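Local coordinates for matrix protein VP40 (PDB 5B0V), which drives assembly and budding of Marburg virus particles as the viral matrix protein, a dimer that reorganizes into multimers at the plasma membrane, at residues Gln248-Glu252 against Arg262-Pro266; Leu215-Val219 against Val287-Ala291; Pro99-Met103 against His147-Met151. Numbering follows the deposited sequence.

Interaction 1 (Gln248-Glu252 against Arg262-Pro266); sequences QLRVE and RISLP
L249 lies over the strand end opposite it, its CB 4.1 Å from CG2 of I263 and its CD2 4.0 Å from CD2 of L265 and 4.2 Å from CD of P266. Its CA-to-CB bond points toward 262-266, and an mt rotamer brings CD2 to L265 and P266. From L249 on, both backbones are extended, and the touching parts run at 147° to each other. Regular pairing is confined to the end holding E252 and R262, an antiparallel hydrogen-bonded pair with CA atoms 5.6 Å apart: E252 N donates to R262 O at 3.1 Å, and R262 N to E252 O at 3.0 Å. V251 sits opposite I263, CA to CA 5.0 Å; beyond them the two backbones splay apart, leaving L249 to bridge the gap with its side chain. These are the two arms of a beta hairpin, 251-253 and 260-264, forming one side of a small antiparallel sheet in which 260-264 is the central strand and 286-290 the next. V251 (chi1 t) and I263 (mt) share one face, V251 CG2 to I263 CG1 at 3.9 Å, and both also touch F289. E252 and R262 occupy the other face, each with chi1 p and chi2 t. There the guanidinium meets the carboxylate near its own plane in a salt bridge, R262 NH2 to E252 OE2 at 2.9 Å. A weak second bond runs from R262 NE to E252 OE2 at 3.3 Å. R262 NH1 is held separately, by the hydroxyl of Y288.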
loop_
_atom_site.group_PDB
_atom_site.type_symbol
_atom_site.label_atom_id
_atom_site.label_comp_id
_atom_site.label_asym_id
_atom_site.label_seq_id
_atom_site.Cartn_x
_atom_site.Cartn_y
_atom_site.Cartn_z
ATOM N N GLN A 248 -14.017 -2.169 -37.942
ATOM C CA GLN A 248 -12.834 -2.975 -38.276
ATOM C C GLN A 248 -11.820 -3.012 -37.134
ATOM O O GLN A 248 -10.886 -3.808 -37.157
ATOM C CB GLN A 248 -12.134 -2.449 -39.512
ATOM C CG GLN A 248 -12.969 -2.480 -40.765
ATOM C CD GLN A 248 -12.558 -1.345 -41.681
ATOM O OE1 GLN A 248 -13.399 -0.523 -42.097
ATOM N NE2 GLN A 248 -11.244 -1.246 -41.952
ATOM N N LEU A 249 -11.992 -2.143 -36.145
ATOM C CA LEU A 249 -11.053 -2.104 -35.062
ATOM C C LEU A 249 -11.108 -3.436 -34.341
ATOM O O LEU A 249 -12.202 -3.945 -34.131
ATOM C CB LEU A 249 -11.386 -0.956 -34.125
ATOM C CG LEU A 249 -11.186 0.443 -34.719
ATOM C CD1 LEU A 249 -11.518 1.504 -33.677
ATOM C CD2 LEU A 249 -9.770 0.614 -35.249
ATOM N N ARG A 250 -9.939 -3.989 -33.996
ATOM C CA ARG A 250 -9.843 -5.247 -33.233
ATOM C C ARG A 250 -9.368 -5.046 -31.799
ATOM O O ARG A 250 -8.253 -4.569 -31.552
ATOM C CB ARG A 250 -8.884 -6.217 -33.896
ATOM C CG ARG A 250 -9.436 -6.762 -35.184
ATOM C CD ARG A 250 -8.427 -7.695 -35.817
ATOM N NE ARG A 250 -8.778 -7.915 -37.214
ATOM C CZ ARG A 250 -8.099 -8.699 -38.043
ATOM N NH1 ARG A 250 -7.037 -9.369 -37.607
ATOM N NH2 ARG A 250 -8.494 -8.835 -39.310
ATOM N N VAL A 251 -10.208 -5.451 -30.860
ATOM C CA VAL A 251 -9.858 -5.416 -29.451
ATOM C C VAL A 251 -9.132 -6.712 -29.073
ATOM O O VAL A 251 -9.625 -7.791 -29.314
ATOM C CB VAL A 251 -11.122 -5.267 -28.603
ATOM C CG1 VAL A 251 -10.777 -5.290 -27.139
ATOM C CG2 VAL A 251 -11.841 -3.979 -28.959
ATOM N N GLU A 252 -7.929 -6.618 -28.552
ATOM C CA GLU A 252 -7.270 -7.821 -28.091
ATOM C C GLU A 252 -6.947 -7.747 -26.600
ATOM O O GLU A 252 -6.689 -6.685 -26.059
ATOM C CB GLU A 252 -6.046 -8.147 -28.951
ATOM C CG GLU A 252 -4.753 -7.444 -28.617
ATOM C CD GLU A 252 -3.566 -8.237 -29.219
ATOM O OE1 GLU A 252 -3.675 -8.838 -30.327
ATOM O OE2 GLU A 252 -2.511 -8.309 -28.587
ATOM N N ARG A 262 -6.462 -3.754 -25.323
ATOM C CA ARG A 262 -5.865 -2.738 -26.181
ATOM C C ARG A 262 -6.426 -2.750 -27.615
ATOM O O ARG A 262 -6.966 -3.754 -28.069
ATOM C CB ARG A 262 -4.356 -2.917 -26.159
ATOM C CG ARG A 262 -3.863 -4.188 -26.759
ATOM C CD ARG A 262 -2.364 -4.070 -26.928
ATOM N NE ARG A 262 -1.818 -5.411 -27.139
ATOM C CZ ARG A 262 -0.815 -5.985 -26.486
ATOM N NH1 ARG A 262 -0.141 -5.353 -25.541
ATOM N NH2 ARG A 262 -0.463 -7.211 -26.817
ATOM N N ILE A 263 -6.304 -1.619 -28.307
ATOM C CA ILE A 263 -6.698 -1.512 -29.718
ATOM C C ILE A 263 -5.588 -0.846 -30.505
ATOM O O ILE A 263 -5.227 0.313 -30.262
ATOM C CB ILE A 263 -7.967 -0.673 -29.925
ATOM C CG1 ILE A 263 -9.122 -1.228 -29.126
ATOM C CG2 ILE A 263 -8.376 -0.648 -31.395
ATOM C CD1 ILE A 263 -10.281 -0.265 -29.003
ATOM N N SER A 264 -5.047 -1.569 -31.471
ATOM C CA SER A 264 -4.093 -0.951 -32.351
ATOM C C SER A 264 -4.896 -0.204 -33.447
ATOM O O SER A 264 -5.935 -0.695 -33.951
ATOM C CB SER A 264 -3.109 -1.968 -32.881
ATOM O OG SER A 264 -3.645 -2.551 -34.026
ATOM N N LEU A 265 -4.444 1.017 -33.740
ATOM C CA LEU A 265 -5.150 1.946 -34.612
ATOM C C LEU A 265 -4.352 2.130 -35.876
ATOM O O LEU A 265 -3.136 2.131 -35.829
ATOM C CB LEU A 265 -5.329 3.291 -33.911
ATOM C CG LEU A 265 -6.159 3.279 -32.624
ATOM C CD1 LEU A 265 -6.038 4.568 -31.841
ATOM C CD2 LEU A 265 -7.610 3.045 -32.930
ATOM N N PRO A 266 -5.030 2.301 -37.017
ATOM C CA PRO A 266 -4.315 2.547 -38.269
ATOM C C PRO A 266 -3.465 3.846 -38.235
ATOM O O PRO A 266 -3.946 4.889 -37.801
ATOM C CB PRO A 266 -5.442 2.631 -39.305
ATOM C CG PRO A 266 -6.674 2.950 -38.541
ATOM C CD PRO A 266 -6.498 2.360 -37.187
#

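Interaction 2 (Leu215-Val219 against Val287-Ala291); sequences LPPIV and VYFQA
V287, the first residue of its segment, has its CA-to-CB bond toward 215-219, chi1 m, placing CG2 3.8 Å from CG2 of I218; its CG1 lies 4.0 Å from V219 O. Y288 points away, its hydroxyl hydrogen-bonded to D191 and R262. F289 comes back toward 215-219 with chi1 p and chi2 near -86°, and its ring receives CD1 of I218 (mt) over one face: a CH-pi contact with CD1 3.9 Å from the F289 ring centroid, 23° off the normal, and 3.6 Å from CD1 of F289. The two segments are extended and run in nearly opposite senses, 169° apart, but with I218 CA 7.2 Å from F289 CA they meet through side chains, not as paired strands. Each belongs to a different three-stranded antiparallel sheet: I218 bonds through its backbone to V209, V287 and F289 to I263 and F261, so this is apolar packing between sheets. Q290 turns sideways and offers its backbone, with Q290 O 3.9 Å from CD2 of L215; its amide NE2 bonds F75 O instead. At A291, CB is 4.2 Å from CD1 of L215 (mt), a methyl that also lies 4.3 Å from CE2 of F289. P216 and P217, in polyproline II conformation, lead from L215 to I218.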
loop_
_atom_site.group_PDB
_atom_site.type_symbol
_atom_site.label_atom_id
_atom_site.label_comp_id
_atom_site.label_asym_id
_atom_site.label_seq_id
_atom_site.Cartn_x
_atom_site.Cartn_y
_atom_site.Cartn_z
ATOM N N LEU A 215 -18.906 0.494 -20.518
ATOM C CA LEU A 215 -17.556 0.955 -20.247
ATOM C C LEU A 215 -17.430 2.413 -20.697
ATOM O O LEU A 215 -18.030 2.824 -21.698
ATOM C CB LEU A 215 -16.565 0.116 -21.032
ATOM C CG LEU A 215 -16.538 -1.371 -20.719
ATOM C CD1 LEU A 215 -15.693 -2.131 -21.730
ATOM C CD2 LEU A 215 -15.995 -1.622 -19.332
ATOM N N PRO A 216 -16.596 3.202 -20.006
ATOM C CA PRO A 216 -16.477 4.575 -20.501
ATOM C C PRO A 216 -15.829 4.602 -21.882
ATOM O O PRO A 216 -15.095 3.683 -22.237
ATOM C CB PRO A 216 -15.608 5.255 -19.452
ATOM C CG PRO A 216 -14.756 4.156 -18.884
ATOM C CD PRO A 216 -15.505 2.849 -19.063
ATOM N N PRO A 217 -16.136 5.635 -22.678
ATOM C CA PRO A 217 -15.542 5.702 -24.000
ATOM C C PRO A 217 -14.041 5.996 -23.955
ATOM O O PRO A 217 -13.530 6.617 -23.017
ATOM C CB PRO A 217 -16.307 6.830 -24.700
ATOM C CG PRO A 217 -17.076 7.542 -23.642
ATOM C CD PRO A 217 -16.798 6.898 -22.314
ATOM N N ILE A 218 -13.366 5.510 -24.982
ATOM C CA ILE A 218 -11.933 5.542 -25.095
ATOM C C ILE A 218 -11.591 6.707 -25.992
ATOM O O ILE A 218 -11.825 6.660 -27.179
ATOM C CB ILE A 218 -11.432 4.265 -25.763
ATOM C CG1 ILE A 218 -12.019 3.040 -25.030
ATOM C CG2 ILE A 218 -9.906 4.265 -25.826
ATOM C CD1 ILE A 218 -11.958 1.705 -25.746
ATOM N N VAL A 219 -11.057 7.767 -25.418
ATOM C CA VAL A 219 -10.601 8.893 -26.195
ATOM C C VAL A 219 -9.428 8.466 -27.075
ATOM O O VAL A 219 -8.539 7.734 -26.660
ATOM C CB VAL A 219 -10.162 10.052 -25.299
ATOM C CG1 VAL A 219 -9.579 11.189 -26.138
ATOM C CG2 VAL A 219 -11.350 10.540 -24.488
ATOM N N VAL A 287 -4.328 2.220 -28.014
ATOM C CA VAL A 287 -4.984 2.584 -26.756
ATOM C C VAL A 287 -5.301 1.410 -25.887
ATOM O O VAL A 287 -5.820 0.424 -26.326
ATOM C CB VAL A 287 -6.300 3.308 -26.941
ATOM C CG1 VAL A 287 -6.039 4.716 -27.382
ATOM C CG2 VAL A 287 -7.167 2.605 -27.949
ATOM N N TYR A 288 -4.995 1.558 -24.619
ATOM C CA TYR A 288 -5.281 0.544 -23.657
ATOM C C TYR A 288 -6.514 0.959 -22.914
ATOM O O TYR A 288 -6.785 2.129 -22.760
ATOM C CB TYR A 288 -4.098 0.382 -22.699
ATOM C CG TYR A 288 -2.950 -0.321 -23.356
ATOM C CD1 TYR A 288 -2.062 0.367 -24.136
ATOM C CD2 TYR A 288 -2.781 -1.666 -23.220
ATOM C CE1 TYR A 288 -1.010 -0.262 -24.748
ATOM C CE2 TYR A 288 -1.734 -2.311 -23.838
ATOM C CZ TYR A 288 -0.857 -1.602 -24.610
ATOM O OH TYR A 288 0.204 -2.261 -25.195
ATOM N N PHE A 289 -7.274 -0.009 -22.461
ATOM C CA PHE A 289 -8.417 0.297 -21.640
ATOM C C PHE A 289 -8.668 -0.884 -20.709
ATOM O O PHE A 289 -8.115 -1.971 -20.880
ATOM C CB PHE A 289 -9.650 0.643 -22.520
ATOM C CG PHE A 289 -10.226 -0.525 -23.287
ATOM C CD1 PHE A 289 -9.721 -0.878 -24.530
ATOM C CD2 PHE A 289 -11.279 -1.245 -22.780
ATOM C CE1 PHE A 289 -10.249 -1.938 -25.248
ATOM C CE2 PHE A 289 -11.809 -2.300 -23.484
ATOM C CZ PHE A 289 -11.296 -2.651 -24.712
ATOM N N GLN A 290 -9.492 -0.648 -19.711
ATOM C CA GLN A 290 -9.738 -1.642 -18.698
ATOM C C GLN A 290 -11.118 -2.221 -18.849
ATOM O O GLN A 290 -12.087 -1.483 -19.057
ATOM C CB GLN A 290 -9.681 -1.010 -17.325
ATOM C CG GLN A 290 -8.434 -0.230 -17.015
ATOM C CD GLN A 290 -8.374 0.017 -15.541
ATOM O OE1 GLN A 290 -8.987 0.963 -15.042
ATOM N NE2 GLN A 290 -7.698 -0.889 -14.810
ATOM N N ALA A 291 -11.192 -3.544 -18.728
ATOM C CA ALA A 291 -12.453 -4.253 -18.605
ATOM C C ALA A 291 -12.223 -5.428 -17.680
ATOM O O ALA A 291 -11.085 -5.829 -17.496
ATOM C CB ALA A 291 -12.920 -4.739 -19.944
#

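Interaction 3 (Pro99-Met103 against His147-Met151)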
loop_
_atom_site.group_PDB
_atom_site.type_symbol
_atom_site.label_atom_id
_atom_site.label_comp_id
_atom_site.label_asym_id
_atom_site.label_seq_id
_atom_site.Cartn_x
_atom_site.Cartn_y
_atom_site.Cartn_z
ATOM N N PRO A 99 -12.359 -2.391 -12.304
ATOM C CA PRO A 99 -11.425 -1.342 -12.715
ATOM C C PRO A 99 -11.675 -0.063 -11.947
ATOM O O PRO A 99 -12.823 0.272 -11.699
ATOM C CB PRO A 99 -11.783 -1.130 -14.174
ATOM C CG PRO A 99 -12.255 -2.463 -14.601
ATOM C CD PRO A 99 -12.990 -3.050 -13.448
ATOM N N LEU A 100 -10.623 0.637 -11.561
ATOM C CA LEU A 100 -10.763 1.938 -10.901
ATOM C C LEU A 100 -10.204 3.066 -11.727
ATOM O O LEU A 100 -10.432 4.210 -11.391
ATOM C CB LEU A 100 -9.993 1.966 -9.587
ATOM C CG LEU A 100 -10.242 0.824 -8.601
ATOM C CD1 LEU A 100 -9.282 1.013 -7.441
ATOM C CD2 LEU A 100 -11.677 0.813 -8.112
ATOM N N GLY A 101 -9.425 2.751 -12.761
ATOM C CA GLY A 101 -8.841 3.765 -13.604
ATOM C C GLY A 101 -7.423 3.510 -14.047
ATOM O O GLY A 101 -6.704 2.675 -13.497
ATOM N N ILE A 102 -7.017 4.288 -15.035
ATOM C CA ILE A 102 -5.641 4.334 -15.474
ATOM C C ILE A 102 -5.070 5.707 -15.177
ATOM O O ILE A 102 -5.678 6.691 -15.514
ATOM C CB ILE A 102 -5.582 4.071 -16.967
ATOM C CG1 ILE A 102 -6.105 2.663 -17.227
ATOM C CG2 ILE A 102 -4.165 4.269 -17.477
ATOM C CD1 ILE A 102 -6.105 2.292 -18.674
HETATM N N MSE A 103 -3.890 5.773 -14.577
HETATM C CA MSE A 103 -3.268 7.055 -14.206
HETATM C C MSE A 103 -1.803 7.074 -14.536
HETATM O O MSE A 103 -1.112 6.065 -14.462
HETATM C CB MSE A 103 -3.390 7.287 -12.704
HETATM C CG MSE A 103 -3.198 8.743 -12.280
HETATM SE SE MSE A 103 -3.190 8.788 -10.311
HETATM C CE MSE A 103 -1.425 7.940 -10.189
ATOM N N HIS A 147 -8.577 14.058 -7.088
ATOM C CA HIS A 147 -7.805 12.890 -7.435
ATOM C C HIS A 147 -8.325 12.266 -8.713
ATOM O O HIS A 147 -9.516 12.084 -8.853
ATOM C CB HIS A 147 -7.795 11.846 -6.331
ATOM C CG HIS A 147 -6.665 10.891 -6.487
ATOM N ND1 HIS A 147 -6.612 9.970 -7.508
ATOM C CD2 HIS A 147 -5.485 10.795 -5.840
ATOM C CE1 HIS A 147 -5.474 9.311 -7.457
ATOM N NE2 HIS A 147 -4.776 9.784 -6.442
ATOM N N PRO A 148 -7.426 11.941 -9.647
ATOM C CA PRO A 148 -7.810 11.345 -10.932
ATOM C C PRO A 148 -8.729 10.141 -10.812
ATOM O O PRO A 148 -9.687 10.059 -11.547
ATOM C CB PRO A 148 -6.479 10.917 -11.553
ATOM C CG PRO A 148 -5.491 11.818 -10.949
ATOM C CD PRO A 148 -5.997 12.259 -9.600
ATOM N N LEU A 149 -8.399 9.207 -9.943
ATOM C CA LEU A 149 -9.223 8.019 -9.708
ATOM C C LEU A 149 -10.456 8.330 -8.871
ATOM O O LEU A 149 -10.369 8.902 -7.769
ATOM C CB LEU A 149 -8.415 6.930 -9.002
ATOM C CG LEU A 149 -7.110 6.530 -9.682
ATOM C CD1 LEU A 149 -6.357 5.564 -8.793
ATOM C CD2 LEU A 149 -7.342 5.924 -11.047
ATOM N N ARG A 150 -11.606 7.915 -9.389
ATOM C CA ARG A 150 -12.862 8.237 -8.729
ATOM C C ARG A 150 -12.911 7.697 -7.286
ATOM O O ARG A 150 -13.361 8.398 -6.383
ATOM C CB ARG A 150 -14.060 7.710 -9.533
ATOM C CG ARG A 150 -15.372 8.213 -8.977
ATOM C CD ARG A 150 -16.590 7.588 -9.629
ATOM N NE ARG A 150 -17.734 7.670 -8.715
ATOM C CZ ARG A 150 -18.489 8.750 -8.525
ATOM N NH1 ARG A 150 -18.253 9.870 -9.193
ATOM N NH2 ARG A 150 -19.483 8.723 -7.643
HETATM N N MSE A 151 -12.442 6.469 -7.078
HETATM C CA MSE A 151 -12.496 5.855 -5.755
HETATM C C MSE A 151 -11.895 6.728 -4.674
HETATM O O MSE A 151 -12.477 6.868 -3.610
HETATM C CB MSE A 151 -11.805 4.504 -5.805
HETATM C CG MSE A 151 -11.836 3.741 -4.495
HETATM SE SE MSE A 151 -13.502 2.725 -4.246
HETATM C CE MSE A 151 -14.274 4.114 -3.158
HETATM O O HOH W 1 -12.065 4.438 -9.140
#
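A glycine at a beta bulge lets a leucine press straight onto the strand backbone. L100 and G101 both face F75 of strand 72-83, a classic bulge, and G101 adopts phi/psi 140/166. A CB there would jam against the preceding carbonyl O and clash with L149, whose CD2 lies 3.7 Å from G101 CA and 3.6 Å from L100 O. One water joins the two segments: it donates to L100 O at 2.8 Å and accepts from M151 N at 2.9 Å, linking the bulge to the first turn of helix 150-154, with L149 at the N-cap position. Beside it L100 CD2 meets M151 CB at 4.4 Å. At the other end, the selenium of M103, a selenomethionine, approaches H147 obliquely, M103 SE to H147 CE1 3.7 Å, and rests 3.9 Å from CG of P148. The imidazole is oriented from both sides: its ND1 accepts from L149 N at 3.1 Å, within the same segment, and NE2 bonds T113. The contact packs the helix start onto 91-104, an outermost strand of its sheet within this chain, paired with 72-83, while helix 110-119 touches L100, M103 and L149 through T113 and L117.

In the fold
Interactions 1 and 2 share a sheet: strand 260-264 of the first and 286-290 of the second are neighbours, hydrogen-bonded from I263 N to V287 O at 2.9 Å, and V251 CG1 packs 3.6 Å from F289 CZ. Interaction 1 is the most peripheral, about 16 Å between its centre and that of the chain, and alone carries a salt bridge and direct cross-segment backbone bonds. Interaction 2, its centre about 5 Å from the chain centre, rests on apolar and CH-pi packing. Interaction 3 belongs to a different sheet, packing a helix start on it through apolar contacts and one water. Q290 OE1 makes a weak hydrogen bond with G101 N at 2.9 Å, joining interactions 2 and 3, whereas interactions 1 and 3 do not touch.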